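Local coordinates for exopolysaccharide biosynthesis protein (PDB 6TGF) that modifies the glycan of the bacterial biofilm as a hydrolase with a bacteriophage tailspike-like parallel beta-helix fold, at the interface of chains A and B. Numbering follows the deposited sequence. Chains: chain A/B, Exopolysaccharide biosynthesis protein.

Contact 1: the interface of chains A and B. Residues chain A 718, 731; chain B 722-723.
Near the C-terminal end of this tailspike-like chain, the hairpin of strands 716-722 and 725-731 in chain A meets the same hairpin of chain B through branched aliphatic side chains. A:Val718, on the first strand of its hairpin, faces B:Ile722 at the end of the equivalent strand and B:Asn723 in the turn that follows. The main apolar touch is methyl on methyl: CG1 of A:Val718 lies 3.6 Å from CG2 of B:Ile722, and the two side chains cross obliquely. The second methyl of the valine, CG2, stands 4.1 Å from the same CG2 of the isoleucine, which therefore lies close to both prongs of the valine fork. Beta-branched residues suit such a place, since they are at home in strands and hold their methyls close to the backbone.

The two branches of B:Ile722 serve different neighbours. CG2 points to the valine, whereas CG1 stands opposite the carbonyl carbon (chi1 -67°) and the chain runs on extended (chi2 164°), taking CD1 towards A:Tyr731. There the tyrosine offers its methylene, with CB 4.2 Å from CD1 of the isoleucine, a loose contact. B:Asn723 has a positive phi of 55°, a backbone shape that asparagine tolerates well in turns. Its side chain runs past A:Val718 in the opposite direction, placing the amide nitrogen ND2 3.4 Å from the valine methyl CG1.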
# COMPACT_ATOMS: atom_id res chain seq x y z
N VAL A 718 4.88 25.00 69.94
CA VAL A 718 4.87 25.35 68.48
C VAL A 718 3.44 25.72 68.08
O VAL A 718 2.50 25.06 68.57
CB VAL A 718 5.44 24.22 67.61
CG1 VAL A 718 6.93 24.03 67.84
CG2 VAL A 718 4.70 22.90 67.80
N TYR A 731 5.26 20.26 74.27
CA TYR A 731 6.21 19.12 74.27
C TYR A 731 7.08 19.22 75.53
O TYR A 731 7.32 20.34 76.01
CB TYR A 731 7.04 19.11 72.98
CG TYR A 731 7.95 20.29 72.77
CD1 TYR A 731 9.19 20.37 73.40
CD2 TYR A 731 7.61 21.31 71.90
CE1 TYR A 731 10.04 21.44 73.20
CE2 TYR A 731 8.45 22.39 71.68
CZ TYR A 731 9.67 22.46 72.33
OH TYR A 731 10.50 23.52 72.12
N ILE B 722 10.22 17.51 66.58
CA ILE B 722 9.54 18.81 66.30
C ILE B 722 10.62 19.88 66.03
O ILE B 722 11.40 20.18 66.95
CB ILE B 722 8.61 19.20 67.47
CG1 ILE B 722 7.42 18.24 67.57
CG2 ILE B 722 8.14 20.65 67.34
CD1 ILE B 722 6.68 18.30 68.88
N ASN B 723 10.64 20.41 64.80
CA ASN B 723 11.59 21.45 64.33
C ASN B 723 13.04 20.98 64.57
O ASN B 723 13.86 21.80 65.03
CB ASN B 723 11.31 22.80 65.00
CG ASN B 723 10.09 23.50 64.43
OD1 ASN B 723 10.06 23.82 63.24
ND2 ASN B 723 9.10 23.76 65.26

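Contact 2: the interface of chains A and B. Residues chain A 729-732; chain B 722, 728-730.
A short antiparallel beta bridge joins the two chains in this C-terminal part of the tailspike-like protein, pairing A:Phe732, just beyond strand 725-731, with B:Ala728 inside the equivalent strand of the other copy. Two backbone hydrogen bonds make the bridge. The amide N of A:Phe732 donates to the carbonyl O of B:Ala728 at 2.9 Å, nearly straight at 171°. In return the amide N of B:Ala728 donates to O of A:Phe732 at 3.1 Å. Both donors sit modestly tilted from the plane of the carbonyl they address. The small methyl of B:Ala728 adds little bulk beside the bridge; its CB rests near the carbonyl oxygen of A:Phe732.

Among the apolar contacts, the phenyl ring of A:Phe732 meets the pyrrolidine of B:Pro730 with its rim. CB of the proline lies in the ring plane, 3.5 Å from CE1 of the phenylalanine, and the two side chains cross at about a right angle. A chi1 of -75° sets the ring beside its own backbone N, turned towards this proline. B:Pro730 also reaches the other proline, its CG 3.9 Å from CG of A:Pro730. Proline suits this edge: compact and rigid, it presents carbon surface and has no amide hydrogen to satisfy. The two copies of leucine 729 meet through one branch each, CD2 of A:Leu729 being 3.9 Å from CD1 of B:Leu729. Both carry CG opposite the backbone N, yet different branches meet and the side chains cross roughly perpendicularly.

Carbon also meets carbonyl oxygen across the chains. CD of B:Pro730 lies 3.3 Å from the carbonyl O of A:Pro730. A:Tyr731 comes near with backbone carbon: CA of A:Tyr731 is 3.4 Å from O of B:Ala728.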
# COMPACT_ATOMS: atom_id res chain seq x y z
N LEU A 729 0.88 23.87 70.76
CA LEU A 729 1.09 22.42 70.99
C LEU A 729 2.26 22.23 71.94
O LEU A 729 3.38 22.64 71.64
CB LEU A 729 1.34 21.72 69.65
CG LEU A 729 1.28 20.19 69.69
CD1 LEU A 729 -0.15 19.71 69.91
CD2 LEU A 729 1.84 19.59 68.41
N PRO A 730 2.05 21.60 73.12
CA PRO A 730 3.12 21.43 74.11
C PRO A 730 4.01 20.21 73.81
O PRO A 730 3.54 19.29 73.17
CB PRO A 730 2.32 21.20 75.40
CG PRO A 730 1.11 20.43 74.93
CD PRO A 730 0.78 21.01 73.57
N TYR A 731 5.26 20.26 74.27
CA TYR A 731 6.21 19.12 74.27
C TYR A 731 7.08 19.22 75.53
O TYR A 731 7.32 20.34 76.01
CB TYR A 731 7.04 19.11 72.98
CG TYR A 731 7.95 20.29 72.77
CD1 TYR A 731 9.19 20.37 73.40
CD2 TYR A 731 7.61 21.31 71.90
CE1 TYR A 731 10.04 21.44 73.20
CE2 TYR A 731 8.45 22.39 71.68
CZ TYR A 731 9.67 22.46 72.33
OH TYR A 731 10.50 23.52 72.12
N PHE A 732 7.52 18.07 76.05
CA PHE A 732 8.32 17.95 77.30
C PHE A 732 9.76 17.56 76.94
O PHE A 732 9.98 16.99 75.85
CB PHE A 732 7.68 16.93 78.25
CG PHE A 732 6.45 17.43 78.95
CD1 PHE A 732 5.18 17.10 78.50
CD2 PHE A 732 6.56 18.24 80.07
CE1 PHE A 732 4.05 17.55 79.16
CE2 PHE A 732 5.42 18.69 80.72
CZ PHE A 732 4.17 18.35 80.27
N ILE B 722 10.22 17.51 66.58
CA ILE B 722 9.54 18.81 66.30
C ILE B 722 10.62 19.88 66.03
O ILE B 722 11.40 20.18 66.95
CB ILE B 722 8.61 19.20 67.47
CG1 ILE B 722 7.42 18.24 67.57
CG2 ILE B 722 8.14 20.65 67.34
CD1 ILE B 722 6.68 18.30 68.88
N ALA B 728 9.27 14.91 73.69
CA ALA B 728 8.16 14.04 74.14
C ALA B 728 6.82 14.76 73.94
O ALA B 728 6.59 15.77 74.64
CB ALA B 728 8.37 13.66 75.59
N LEU B 729 5.99 14.28 73.02
CA LEU B 729 4.61 14.79 72.80
C LEU B 729 3.69 14.17 73.84
O LEU B 729 3.48 12.96 73.84
CB LEU B 729 4.14 14.45 71.38
CG LEU B 729 2.95 15.26 70.87
CD1 LEU B 729 3.39 16.66 70.45
CD2 LEU B 729 2.25 14.56 69.73
N PRO B 730 3.11 14.97 74.76
CA PRO B 730 2.28 14.44 75.84
C PRO B 730 0.87 14.09 75.35
O PRO B 730 0.48 14.55 74.30
CB PRO B 730 2.24 15.60 76.84
CG PRO B 730 2.28 16.82 75.95
CD PRO B 730 3.19 16.44 74.80

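The centres of contact 1 and contact 2 lie about 6 Å apart, and both include A:Tyr731 and B:Ile722, making them neighbouring pieces of one surface. Contact 1 draws on strand 716-722 of each chain, the turn of chain B and, through A:Tyr731, strand 725-731 of chain A; contact 2 chiefly on strands 725-731, so both strands of the hairpin take part. Side-chain packing in one adjoins backbone pairing in the other. The deposited assembly holds three copies, in keeping with the trimers typical of phage tailspikes; such C-terminal contacts would probably help hold the chains together.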